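Local atomic coordinates of PT26-6P (Thermococcus sp., PDB entry 2WB7), a protein that is of unknown function but is encoded by a family of mobile elements from Euryarchaea and combines immunoglobulin-like domains with a helical domain. Residues I400-Y403 and E409-N412; Y388-D393 and K416-S421; Q463-Q468 and Q472-Y477; Q423-E428 and D453-A458. All blocks are in the same frame, centred on the assembly; numbering follows the deposited sequence.

Contact 1: residues I400-Y403 and E409-N412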
loop_
_atom_site.group_PDB
_atom_site.type_symbol
_atom_site.label_atom_id
_atom_site.label_comp_id
_atom_site.label_asym_id
_atom_site.label_seq_id
_atom_site.Cartn_x
_atom_site.Cartn_y
_atom_site.Cartn_z
ATOM N N ILE A 400 -20.962 -38.374 9.596
ATOM C CA ILE A 400 -22.273 -38.081 9.037
ATOM C C ILE A 400 -22.938 -39.342 8.513
ATOM O O ILE A 400 -24.146 -39.511 8.634
ATOM C CB ILE A 400 -22.203 -37.048 7.899
ATOM C CG1 ILE A 400 -21.700 -35.701 8.434
ATOM C CG2 ILE A 400 -23.580 -36.902 7.226
ATOM C CD1 ILE A 400 -21.400 -34.655 7.358
ATOM N N ASP A 401 -22.145 -40.229 7.930
ATOM C CA ASP A 401 -22.686 -41.457 7.381
ATOM C C ASP A 401 -23.206 -42.329 8.499
ATOM O O ASP A 401 -24.284 -42.904 8.406
ATOM C CB ASP A 401 -21.635 -42.175 6.547
ATOM C CG ASP A 401 -21.387 -41.465 5.222
ATOM O OD1 ASP A 401 -22.301 -40.729 4.776
ATOM O OD2 ASP A 401 -20.290 -41.619 4.627
ATOM N N LEU A 402 -22.441 -42.404 9.572
ATOM C CA LEU A 402 -22.915 -43.060 10.764
ATOM C C LEU A 402 -24.272 -42.483 11.172
ATOM O O LEU A 402 -25.206 -43.223 11.451
ATOM C CB LEU A 402 -21.902 -42.903 11.890
ATOM C CG LEU A 402 -20.550 -43.544 11.605
ATOM C CD1 LEU A 402 -19.607 -43.356 12.782
ATOM C CD2 LEU A 402 -20.769 -45.007 11.332
ATOM N N TYR A 403 -24.395 -41.164 11.200
ATOM C CA TYR A 403 -25.662 -40.584 11.620
ATOM C C TYR A 403 -26.801 -41.192 10.806
ATOM O O TYR A 403 -27.795 -41.644 11.370
ATOM C CB TYR A 403 -25.664 -39.056 11.508
ATOM C CG TYR A 403 -26.979 -38.419 11.934
ATOM C CD1 TYR A 403 -27.194 -38.041 13.262
ATOM C CD2 TYR A 403 -28.008 -38.197 11.013
ATOM C CE1 TYR A 403 -28.389 -37.455 13.666
ATOM C CE2 TYR A 403 -29.212 -37.616 11.411
ATOM C CZ TYR A 403 -29.394 -37.251 12.739
ATOM O OH TYR A 403 -30.579 -36.665 13.140
ATOM N N GLU A 409 -23.819 -45.690 18.527
ATOM C CA GLU A 409 -22.756 -46.192 19.353
ATOM C C GLU A 409 -21.410 -45.870 18.707
ATOM O O GLU A 409 -20.412 -45.647 19.396
ATOM C CB GLU A 409 -22.920 -47.694 19.542
ATOM C CG GLU A 409 -21.828 -48.323 20.373
ATOM C CD GLU A 409 -21.754 -49.839 20.206
ATOM O OE1 GLU A 409 -21.278 -50.509 21.154
ATOM O OE2 GLU A 409 -22.166 -50.364 19.135
ATOM N N LYS A 410 -21.378 -45.845 17.380
ATOM C CA LYS A 410 -20.136 -45.540 16.678
ATOM C C LYS A 410 -19.922 -44.029 16.632
ATOM O O LYS A 410 -18.792 -43.527 16.690
ATOM C CB LYS A 410 -20.164 -46.105 15.258
ATOM C CG LYS A 410 -19.818 -47.575 15.142
ATOM C CD LYS A 410 -19.398 -47.878 13.711
ATOM C CE LYS A 410 -19.115 -49.362 13.490
ATOM N NZ LYS A 410 -20.374 -50.134 13.442
ATOM N N ILE A 411 -21.024 -43.309 16.498
ATOM C CA ILE A 411 -20.955 -41.875 16.583
ATOM C C ILE A 411 -20.313 -41.550 17.919
ATOM O O ILE A 411 -19.440 -40.692 17.999
ATOM C CB ILE A 411 -22.338 -41.245 16.466
ATOM C CG1 ILE A 411 -22.765 -41.250 14.993
ATOM C CG2 ILE A 411 -22.313 -39.842 17.000
ATOM C CD1 ILE A 411 -24.227 -41.086 14.769
ATOM N N ASN A 412 -20.729 -42.265 18.958
ATOM C CA ASN A 412 -20.184 -42.080 20.293
ATOM C C ASN A 412 -18.707 -42.422 20.387
ATOM O O ASN A 412 -17.920 -41.662 20.929
ATOM C CB ASN A 412 -20.973 -42.905 21.298
ATOM C CG ASN A 412 -22.274 -42.239 21.705
ATOM O OD1 ASN A 412 -22.487 -41.055 21.454
ATOM N ND2 ASN A 412 -23.149 -42.998 22.343
#
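Leu402 and Tyr403 on one helix meet Lys410 and Ile411 on the next mainly through hydrocarbon. Traced outward, Leu402 begins at CB, which rests on the longer branch of Ile411, 3.6 Å from its CG1. At CG the chain forks, and both methyls lie on Lys410. Leu402 CD1 sits against the root of the lysine, 3.7 Å from Lys410 CB, and Leu402 CD2 reaches farther along the aliphatic part, 4.0 Å from Lys410 CD. The two side chains cross at about a right angle, and a leucine suits the position because its forked end can touch the lysine at two heights.

The residues belong to helix 393-404 and helix 408-438, consecutive helices of the helical domain joined by a short turn, and the contact packs the end of the first helix against the start of the second. Lys410 is apt at this surface position: its methylenes cover Leu402, while the bend at its last torsion (chi4 74°) accompanies a salt bridge from NZ to Asp407 in the turn.

Ile411, which is buried, turns its CD1 to Tyr403. That methyl lies against the backbone of the first helix, 3.5 Å from Tyr403 CA, and 4.1 Å from Tyr403 CB. The tyrosine ring itself swings off: CG stands opposite the backbone N (chi1 180°), which carries the ring to a stack with Phe474 of helix 471-499. Ile411 also touches Ala466, in the connection between helices 442-465 and 471-499.

Contact 2: residues Y388-D393 and K416-S421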
loop_
_atom_site.group_PDB
_atom_site.type_symbol
_atom_site.label_atom_id
_atom_site.label_comp_id
_atom_site.label_asym_id
_atom_site.label_seq_id
_atom_site.Cartn_x
_atom_site.Cartn_y
_atom_site.Cartn_z
ATOM N N TYR A 388 -1.838 -30.766 13.173
ATOM C CA TYR A 388 -2.472 -32.083 13.277
ATOM C C TYR A 388 -3.966 -31.950 13.455
ATOM O O TYR A 388 -4.472 -32.008 14.568
ATOM C CB TYR A 388 -1.850 -32.907 14.412
ATOM C CG TYR A 388 -0.340 -32.816 14.384
ATOM C CD1 TYR A 388 0.354 -32.114 15.368
ATOM C CD2 TYR A 388 0.383 -33.362 13.335
ATOM C CE1 TYR A 388 1.718 -31.980 15.315
ATOM C CE2 TYR A 388 1.751 -33.230 13.275
ATOM C CZ TYR A 388 2.411 -32.539 14.269
ATOM O OH TYR A 388 3.776 -32.410 14.224
ATOM N N THR A 389 -4.676 -31.749 12.350
ATOM C CA THR A 389 -6.108 -31.564 12.421
ATOM C C THR A 389 -6.739 -32.817 12.959
ATOM O O THR A 389 -6.414 -33.913 12.534
ATOM C CB THR A 389 -6.704 -31.280 11.060
ATOM O OG1 THR A 389 -5.954 -30.233 10.443
ATOM C CG2 THR A 389 -8.155 -30.850 11.190
ATOM N N VAL A 390 -7.659 -32.648 13.893
ATOM C CA VAL A 390 -8.377 -33.769 14.449
ATOM C C VAL A 390 -9.603 -34.083 13.605
ATOM O O VAL A 390 -9.948 -35.245 13.399
ATOM C CB VAL A 390 -8.769 -33.490 15.911
ATOM C CG1 VAL A 390 -9.692 -34.570 16.438
ATOM C CG2 VAL A 390 -7.512 -33.373 16.768
HETATM N N MSE A 391 -10.242 -33.049 13.085
HETATM C CA MSE A 391 -11.435 -33.242 12.288
HETATM C C MSE A 391 -11.150 -33.225 10.799
HETATM O O MSE A 391 -11.520 -32.292 10.084
HETATM C CB MSE A 391 -12.439 -32.181 12.654
HETATM C CG MSE A 391 -12.402 -31.956 14.131
HETATM SE SE MSE A 391 -14.134 -31.706 14.876
HETATM C CE MSE A 391 -15.021 -33.232 14.019
ATOM N N LYS A 392 -10.473 -34.269 10.344
ATOM C CA LYS A 392 -10.238 -34.475 8.935
ATOM C C LYS A 392 -11.584 -34.583 8.199
ATOM O O LYS A 392 -12.570 -35.050 8.769
ATOM C CB LYS A 392 -9.436 -35.750 8.783
ATOM C CG LYS A 392 -8.120 -35.716 9.525
ATOM C CD LYS A 392 -7.035 -35.110 8.638
ATOM C CE LYS A 392 -5.703 -35.033 9.377
ATOM N NZ LYS A 392 -5.531 -36.186 10.328
ATOM N N ASP A 393 -11.637 -34.139 6.948
ATOM C CA ASP A 393 -12.884 -34.212 6.216
ATOM C C ASP A 393 -13.390 -35.658 6.149
ATOM O O ASP A 393 -14.579 -35.910 6.342
ATOM C CB ASP A 393 -12.734 -33.639 4.810
ATOM C CG ASP A 393 -12.285 -32.181 4.810
ATOM O OD1 ASP A 393 -12.448 -31.486 5.841
ATOM O OD2 ASP A 393 -11.771 -31.728 3.762
ATOM N N LYS A 416 -15.731 -39.478 21.151
ATOM C CA LYS A 416 -14.832 -39.678 22.259
ATOM C C LYS A 416 -13.382 -39.711 21.794
ATOM O O LYS A 416 -12.505 -39.131 22.415
ATOM C CB LYS A 416 -15.187 -40.977 22.972
ATOM C CG LYS A 416 -14.295 -41.270 24.157
ATOM C CD LYS A 416 -14.536 -42.683 24.710
ATOM C CE LYS A 416 -13.733 -42.921 25.990
ATOM N NZ LYS A 416 -12.280 -42.536 25.834
ATOM N N ALA A 417 -13.134 -40.387 20.688
ATOM C CA ALA A 417 -11.781 -40.468 20.139
ATOM C C ALA A 417 -11.256 -39.074 19.794
ATOM O O ALA A 417 -10.134 -38.696 20.155
ATOM C CB ALA A 417 -11.777 -41.347 18.913
HETATM N N MSE A 418 -12.087 -38.319 19.084
HETATM C CA MSE A 418 -11.752 -36.968 18.658
HETATM C C MSE A 418 -11.500 -36.068 19.838
HETATM O O MSE A 418 -10.599 -35.233 19.799
HETATM C CB MSE A 418 -12.885 -36.378 17.825
HETATM C CG MSE A 418 -12.806 -36.727 16.363
HETATM SE SE MSE A 418 -14.493 -36.369 15.491
HETATM C CE MSE A 418 -13.920 -36.604 13.656
ATOM N N ILE A 419 -12.320 -36.229 20.872
ATOM C CA ILE A 419 -12.199 -35.421 22.067
ATOM C C ILE A 419 -10.874 -35.651 22.777
ATOM O O ILE A 419 -10.289 -34.723 23.329
ATOM C CB ILE A 419 -13.346 -35.672 23.024
ATOM C CG1 ILE A 419 -14.606 -35.004 22.486
ATOM C CG2 ILE A 419 -13.012 -35.105 24.386
ATOM C CD1 ILE A 419 -15.888 -35.556 23.050
ATOM N N ASN A 420 -10.389 -36.882 22.756
ATOM C CA ASN A 420 -9.069 -37.160 23.310
ATOM C C ASN A 420 -7.989 -36.394 22.585
ATOM O O ASN A 420 -7.060 -35.870 23.191
ATOM C CB ASN A 420 -8.769 -38.654 23.263
ATOM C CG ASN A 420 -9.364 -39.393 24.444
ATOM O OD1 ASN A 420 -9.725 -38.779 25.456
ATOM N ND2 ASN A 420 -9.470 -40.721 24.331
ATOM N N SER A 421 -8.115 -36.326 21.273
ATOM C CA SER A 421 -7.147 -35.613 20.473
ATOM C C SER A 421 -7.162 -34.118 20.775
ATOM O O SER A 421 -6.113 -33.499 20.867
ATOM C CB SER A 421 -7.418 -35.870 19.003
ATOM O OG SER A 421 -6.987 -37.165 18.645
#
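Met418 is the first residue along 416-421 to meet the loop segment 388-393, through Val390 and Met391. Both methionines are modelled as selenomethionine. Near its base, Met418 CG lies 3.8 Å from Val390 CG1, and the same valine methyl is 3.5 Å from the backbone O of Met418. Beyond CG the chain of Met418 runs extended, bringing its SE within 3.5 Å of Met391 CE. Met391 is bent instead (chi3 48°) and crosses at about a right angle, with its CE against both SE and CE of Met418. Long, pliable side chains suit such a buried junction, where Leu462 of helix 442-465 touches both.

This loop leads from strand 370-379 to helix 393-404 of the helical domain, with Lys392 at the N-cap of that helix. Glu485 of helix 471-499 accepts bonds from the backbone N atoms of Val390 and Met391.

One turn on from Met418, the small Ser421 meets both methyls of the valine with its CB, Val390 CG2 being the nearer at 3.4 Å from Ser421 CB. A glycine in place of Val390 would remove both methyls and would probably open a gap between the loop and Met418 and Ser421.

Contact 3: residues Q463-Q468 and Q472-Y477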
loop_
_atom_site.group_PDB
_atom_site.type_symbol
_atom_site.label_atom_id
_atom_site.label_comp_id
_atom_site.label_asym_id
_atom_site.label_seq_id
_atom_site.Cartn_x
_atom_site.Cartn_y
_atom_site.Cartn_z
ATOM N N GLN A 463 -19.501 -33.091 22.068
ATOM C CA GLN A 463 -20.354 -33.707 23.092
ATOM C C GLN A 463 -21.818 -33.562 22.692
ATOM O O GLN A 463 -22.590 -34.516 22.756
ATOM C CB GLN A 463 -20.159 -33.045 24.450
ATOM C CG GLN A 463 -18.760 -33.165 25.067
ATOM C CD GLN A 463 -18.554 -34.440 25.853
ATOM O OE1 GLN A 463 -19.359 -35.364 25.776
ATOM N NE2 GLN A 463 -17.472 -34.493 26.631
ATOM N N LYS A 464 -22.213 -32.358 22.301
ATOM C CA LYS A 464 -23.603 -32.131 21.940
ATOM C C LYS A 464 -23.939 -32.793 20.605
ATOM O O LYS A 464 -25.048 -33.314 20.402
ATOM C CB LYS A 464 -23.918 -30.630 21.910
ATOM C CG LYS A 464 -23.562 -29.902 23.195
ATOM C CD LYS A 464 -24.279 -28.562 23.299
ATOM C CE LYS A 464 -23.694 -27.695 24.401
ATOM N NZ LYS A 464 -23.838 -28.404 25.702
ATOM N N ALA A 465 -22.981 -32.766 19.689
ATOM C CA ALA A 465 -23.181 -33.377 18.378
ATOM C C ALA A 465 -23.679 -34.796 18.546
ATOM O O ALA A 465 -24.663 -35.191 17.931
ATOM C CB ALA A 465 -21.902 -33.359 17.577
ATOM N N ALA A 466 -23.004 -35.561 19.392
ATOM C CA ALA A 466 -23.350 -36.965 19.551
ATOM C C ALA A 466 -24.781 -37.169 20.045
ATOM O O ALA A 466 -25.348 -38.234 19.862
ATOM C CB ALA A 466 -22.364 -37.671 20.453
ATOM N N GLN A 467 -25.380 -36.148 20.640
ATOM C CA GLN A 467 -26.699 -36.317 21.232
ATOM C C GLN A 467 -27.820 -35.764 20.388
ATOM O O GLN A 467 -28.960 -35.726 20.832
ATOM C CB GLN A 467 -26.749 -35.656 22.605
ATOM C CG GLN A 467 -25.782 -36.252 23.580
ATOM C CD GLN A 467 -25.443 -35.293 24.694
ATOM O OE1 GLN A 467 -26.137 -34.303 24.911
ATOM N NE2 GLN A 467 -24.359 -35.571 25.402
ATOM N N GLN A 468 -27.512 -35.326 19.179
ATOM C CA GLN A 468 -28.530 -34.709 18.335
ATOM C C GLN A 468 -29.377 -35.754 17.623
ATOM O O GLN A 468 -28.890 -36.829 17.267
ATOM C CB GLN A 468 -27.885 -33.778 17.309
ATOM C CG GLN A 468 -27.149 -32.620 17.924
ATOM C CD GLN A 468 -27.994 -31.893 18.935
ATOM O OE1 GLN A 468 -29.130 -31.506 18.656
ATOM N NE2 GLN A 468 -27.442 -31.700 20.121
ATOM N N GLN A 472 -29.854 -31.307 10.779
ATOM C CA GLN A 472 -29.139 -30.052 10.615
ATOM C C GLN A 472 -28.406 -29.708 11.896
ATOM O O GLN A 472 -27.312 -29.153 11.885
ATOM C CB GLN A 472 -30.085 -28.929 10.240
ATOM C CG GLN A 472 -29.343 -27.654 9.868
ATOM C CD GLN A 472 -28.467 -27.808 8.612
ATOM O OE1 GLN A 472 -28.966 -27.991 7.507
ATOM N NE2 GLN A 472 -27.161 -27.740 8.793
HETATM N N MSE A 473 -29.011 -30.062 13.015
HETATM C CA MSE A 473 -28.421 -29.737 14.288
HETATM C C MSE A 473 -27.143 -30.560 14.491
HETATM O O MSE A 473 -26.192 -30.136 15.149
HETATM C CB MSE A 473 -29.437 -29.986 15.399
HETATM C CG MSE A 473 -29.314 -28.988 16.536
HETATM SE SE MSE A 473 -29.557 -27.168 15.860
HETATM C CE MSE A 473 -27.957 -26.362 16.602
ATOM N N PHE A 474 -27.116 -31.749 13.918
ATOM C CA PHE A 474 -25.950 -32.599 14.040
ATOM C C PHE A 474 -24.853 -32.000 13.159
ATOM O O PHE A 474 -23.704 -31.849 13.580
ATOM C CB PHE A 474 -26.318 -34.021 13.616
ATOM C CG PHE A 474 -25.161 -34.970 13.569
ATOM C CD1 PHE A 474 -24.582 -35.430 14.722
ATOM C CD2 PHE A 474 -24.676 -35.432 12.354
ATOM C CE1 PHE A 474 -23.523 -36.325 14.670
ATOM C CE2 PHE A 474 -23.633 -36.321 12.296
ATOM C CZ PHE A 474 -23.050 -36.764 13.452
ATOM N N LEU A 475 -25.216 -31.655 11.928
ATOM C CA LEU A 475 -24.315 -30.939 11.043
ATOM C C LEU A 475 -23.796 -29.670 11.711
ATOM O O LEU A 475 -22.581 -29.452 11.778
ATOM C CB LEU A 475 -25.008 -30.592 9.725
ATOM C CG LEU A 475 -25.267 -31.759 8.768
ATOM C CD1 LEU A 475 -25.739 -31.230 7.411
ATOM C CD2 LEU A 475 -24.031 -32.663 8.620
ATOM N N ASN A 476 -24.715 -28.852 12.234
ATOM C CA ASN A 476 -24.322 -27.568 12.798
ATOM C C ASN A 476 -23.290 -27.674 13.900
ATOM O O ASN A 476 -22.339 -26.901 13.937
ATOM C CB ASN A 476 -25.526 -26.794 13.284
ATOM C CG ASN A 476 -26.311 -26.190 12.152
ATOM O OD1 ASN A 476 -25.856 -26.164 11.013
ATOM N ND2 ASN A 476 -27.512 -25.720 12.451
ATOM N N TYR A 477 -23.466 -28.637 14.791
ATOM C CA TYR A 477 -22.517 -28.805 15.871
ATOM C C TYR A 477 -21.164 -29.334 15.387
ATOM O O TYR A 477 -20.111 -28.939 15.913
ATOM C CB TYR A 477 -23.082 -29.726 16.949
ATOM C CG TYR A 477 -23.869 -29.013 18.030
ATOM C CD1 TYR A 477 -23.239 -28.125 18.898
ATOM C CD2 TYR A 477 -25.233 -29.248 18.205
ATOM C CE1 TYR A 477 -23.938 -27.480 19.900
ATOM C CE2 TYR A 477 -25.940 -28.615 19.208
ATOM C CZ TYR A 477 -25.285 -27.735 20.057
ATOM O OH TYR A 477 -25.976 -27.087 21.056
#
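A helical hairpin is closed here, where the chain turns between helix 442-465 and helix 471-499, which sets off roughly antiparallel to the first. Tyr477 packs between Lys464, Ala465 and Gln468. Over one face of its ring stands Lys464 CB, 3.7 Å from the ring centroid and 12° off the normal, a CH-pi contact. The lysine then runs on past the hydroxyl, with CD 3.2 Å from Tyr477 OH. Ala465, small enough to let the helices come close, sets its CB 3.9 Å from Tyr477 CB. Its O lies in the plane of the Phe474 ring at the edge, 3.2 Å from CD1.

Gln468 folds back to the carbonyl of Lys464. The bend at chi2 (-50°) brings NE2 to Lys464 O at 2.9 Å, in a fairly straight bond (157° at the hydrogen) that arrives above the carbonyl plane. Gln467 N reaches the same oxygen from the opposite face, so two donors grip it. The amide of Gln468 is thus pinned beside Tyr477, with NE2 3.6 Å from Tyr477 CE2, while OE1 turns to Met473 CG, at 3.3 Å. With Ala465 to Gln468 forming a type I beta turn, this is a helical hairpin whose connection starts with such a turn.

Contact 4: residues Q423-E428 and D453-A458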
loop_
_atom_site.group_PDB
_atom_site.type_symbol
_atom_site.label_atom_id
_atom_site.label_comp_id
_atom_site.label_asym_id
_atom_site.label_seq_id
_atom_site.Cartn_x
_atom_site.Cartn_y
_atom_site.Cartn_z
ATOM N N GLN A 423 -8.223 -32.739 23.633
ATOM C CA GLN A 423 -7.660 -32.630 24.962
ATOM C C GLN A 423 -6.145 -32.545 24.853
ATOM O O GLN A 423 -5.490 -31.788 25.578
ATOM C CB GLN A 423 -8.077 -33.824 25.807
ATOM C CG GLN A 423 -9.274 -33.542 26.706
ATOM C CD GLN A 423 -10.074 -34.800 27.057
ATOM O OE1 GLN A 423 -9.742 -35.916 26.624
ATOM N NE2 GLN A 423 -11.139 -34.620 27.839
ATOM N N GLU A 424 -5.584 -33.312 23.927
ATOM C CA GLU A 424 -4.148 -33.287 23.744
ATOM C C GLU A 424 -3.687 -31.943 23.202
ATOM O O GLU A 424 -2.741 -31.364 23.713
ATOM C CB GLU A 424 -3.689 -34.424 22.836
ATOM C CG GLU A 424 -2.268 -34.262 22.324
ATOM C CD GLU A 424 -1.210 -34.209 23.436
ATOM O OE1 GLU A 424 -0.006 -34.220 23.101
ATOM O OE2 GLU A 424 -1.571 -34.143 24.640
ATOM N N LYS A 425 -4.352 -31.437 22.174
ATOM C CA LYS A 425 -4.040 -30.104 21.651
ATOM C C LYS A 425 -4.159 -29.032 22.736
ATOM O O LYS A 425 -3.409 -28.063 22.749
ATOM C CB LYS A 425 -4.929 -29.772 20.442
ATOM C CG LYS A 425 -4.463 -30.460 19.154
ATOM C CD LYS A 425 -5.564 -30.586 18.129
ATOM C CE LYS A 425 -5.696 -29.344 17.255
ATOM N NZ LYS A 425 -4.798 -29.416 16.081
ATOM N N ILE A 426 -5.109 -29.213 23.648
ATOM C CA ILE A 426 -5.246 -28.317 24.782
ATOM C C ILE A 426 -4.026 -28.380 25.692
ATOM O O ILE A 426 -3.517 -27.349 26.132
ATOM C CB ILE A 426 -6.507 -28.629 25.584
ATOM C CG1 ILE A 426 -7.732 -28.140 24.816
ATOM C CG2 ILE A 426 -6.463 -27.945 26.923
ATOM C CD1 ILE A 426 -9.042 -28.379 25.530
ATOM N N ASP A 427 -3.562 -29.592 25.976
ATOM C CA ASP A 427 -2.363 -29.766 26.791
ATOM C C ASP A 427 -1.198 -28.945 26.264
ATOM O O ASP A 427 -0.379 -28.465 27.049
ATOM C CB ASP A 427 -1.939 -31.238 26.872
ATOM C CG ASP A 427 -2.883 -32.073 27.727
ATOM O OD1 ASP A 427 -3.677 -31.472 28.498
ATOM O OD2 ASP A 427 -2.839 -33.325 27.625
ATOM N N GLU A 428 -1.099 -28.796 24.945
ATOM C CA GLU A 428 0.040 -28.105 24.358
ATOM C C GLU A 428 -0.178 -26.618 24.332
ATOM O O GLU A 428 0.772 -25.841 24.419
ATOM C CB GLU A 428 0.319 -28.624 22.959
ATOM C CG GLU A 428 0.806 -30.066 22.979
ATOM C CD GLU A 428 0.947 -30.658 21.588
ATOM O OE1 GLU A 428 0.594 -31.852 21.402
ATOM O OE2 GLU A 428 1.396 -29.917 20.680
ATOM N N ASP A 453 -9.482 -21.826 24.945
ATOM C CA ASP A 453 -10.930 -21.640 24.896
ATOM C C ASP A 453 -11.582 -22.150 23.595
ATOM O O ASP A 453 -12.753 -22.573 23.596
ATOM C CB ASP A 453 -11.305 -20.166 25.111
ATOM C CG ASP A 453 -10.744 -19.589 26.410
ATOM O OD1 ASP A 453 -10.533 -20.337 27.394
ATOM O OD2 ASP A 453 -10.529 -18.361 26.449
ATOM N N GLU A 454 -10.850 -22.104 22.487
ATOM C CA GLU A 454 -11.429 -22.566 21.232
ATOM C C GLU A 454 -11.569 -24.085 21.215
ATOM O O GLU A 454 -12.649 -24.620 20.896
ATOM C CB GLU A 454 -10.631 -22.071 20.033
ATOM C CG GLU A 454 -10.818 -20.592 19.777
ATOM C CD GLU A 454 -12.292 -20.199 19.612
ATOM O OE1 GLU A 454 -13.026 -20.776 18.776
ATOM O OE2 GLU A 454 -12.730 -19.276 20.329
ATOM N N TYR A 455 -10.477 -24.765 21.575
ATOM C CA TYR A 455 -10.455 -26.215 21.627
ATOM C C TYR A 455 -11.529 -26.696 22.578
ATOM O O TYR A 455 -12.264 -27.619 22.257
ATOM C CB TYR A 455 -9.088 -26.724 22.062
ATOM C CG TYR A 455 -7.995 -26.508 21.029
ATOM C CD1 TYR A 455 -6.706 -26.139 21.408
ATOM C CD2 TYR A 455 -8.250 -26.674 19.676
ATOM C CE1 TYR A 455 -5.701 -25.957 20.474
ATOM C CE2 TYR A 455 -7.246 -26.490 18.727
ATOM C CZ TYR A 455 -5.976 -26.130 19.132
ATOM O OH TYR A 455 -4.990 -25.949 18.181
ATOM N N LYS A 456 -11.618 -26.059 23.748
ATOM C CA LYS A 456 -12.674 -26.347 24.736
ATOM C C LYS A 456 -14.062 -26.238 24.120
ATOM O O LYS A 456 -14.939 -27.064 24.395
ATOM C CB LYS A 456 -12.603 -25.394 25.938
ATOM C CG LYS A 456 -11.595 -25.731 27.060
ATOM C CD LYS A 456 -12.200 -25.233 28.383
ATOM C CE LYS A 456 -11.215 -24.495 29.283
ATOM N NZ LYS A 456 -10.915 -25.256 30.551
ATOM N N ALA A 457 -14.282 -25.219 23.298
ATOM C CA ALA A 457 -15.595 -25.077 22.664
ATOM C C ALA A 457 -15.859 -26.230 21.701
ATOM O O ALA A 457 -16.997 -26.698 21.556
ATOM C CB ALA A 457 -15.697 -23.760 21.927
ATOM N N ALA A 458 -14.808 -26.660 21.010
ATOM C CA ALA A 458 -14.936 -27.731 20.053
ATOM C C ALA A 458 -15.261 -29.025 20.772
ATOM O O ALA A 458 -16.152 -29.766 20.358
ATOM C CB ALA A 458 -13.669 -27.872 19.261
#
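The helical segments 423-428 and 453-458 run almost antiparallel, at 168°, with their axes 9.4 Å apart at closest. Their backbones come nearest at Ile426 and Tyr455, whose CA atoms are 6.4 Å apart. The isoleucine slides past the base of the tyrosine in the opposite direction, its CG1 3.4 Å from Tyr455 CB. Farther out, Ile426 CD1 meets Lys456 CG at 4.0 Å, so a long aliphatic branch spans two neighbouring residues.

Lys425 crosses the tyrosine at about a right angle. Its CB stands over one ring face, offset toward the rim, in a CH-pi contact 4.0 Å from the centroid of the Tyr455 ring. Bends at chi3 and chi4 fold the chain along the same side of the ring toward the hydroxyl, with CE 3.6 Å from Tyr455 CE2. This is the pairing of helices 408-438 and 442-465, neighbours in the bundle of the helical domain, and helix 471-499 packs beside it. From that helix Asp489 accepts a bond from Tyr455 OH and pairs with Lys425 NZ. The buried ammonium also has Glu485 and the O atoms of Thr387 and Tyr388 as partners, which probably stabilises its charge. A phenylalanine in place of Tyr455 would keep the ring but would probably leave Asp489 without one of its donors.

Along the chain, contact 2 opens first, in the loop entering the helical domain, and closes on 416-421 of helix 408-438. Nested within that loop, contact 1 closes the short turn between helices 393-404 and 408-438. Contact 4 then starts a little farther along the same long helix and closes the hairpin between helices 408-438 and 442-465. Last in series comes contact 3, a tight return from helix 442-465 into helix 471-499. No loops cross. Contacts 1 and 3 touch, contacts 2 and 3 meet through Ile419 and Gln463, and contacts 2 and 4 touch as well, so helix 408-438 is tied to the incoming loop and to helices 393-404 and 442-465.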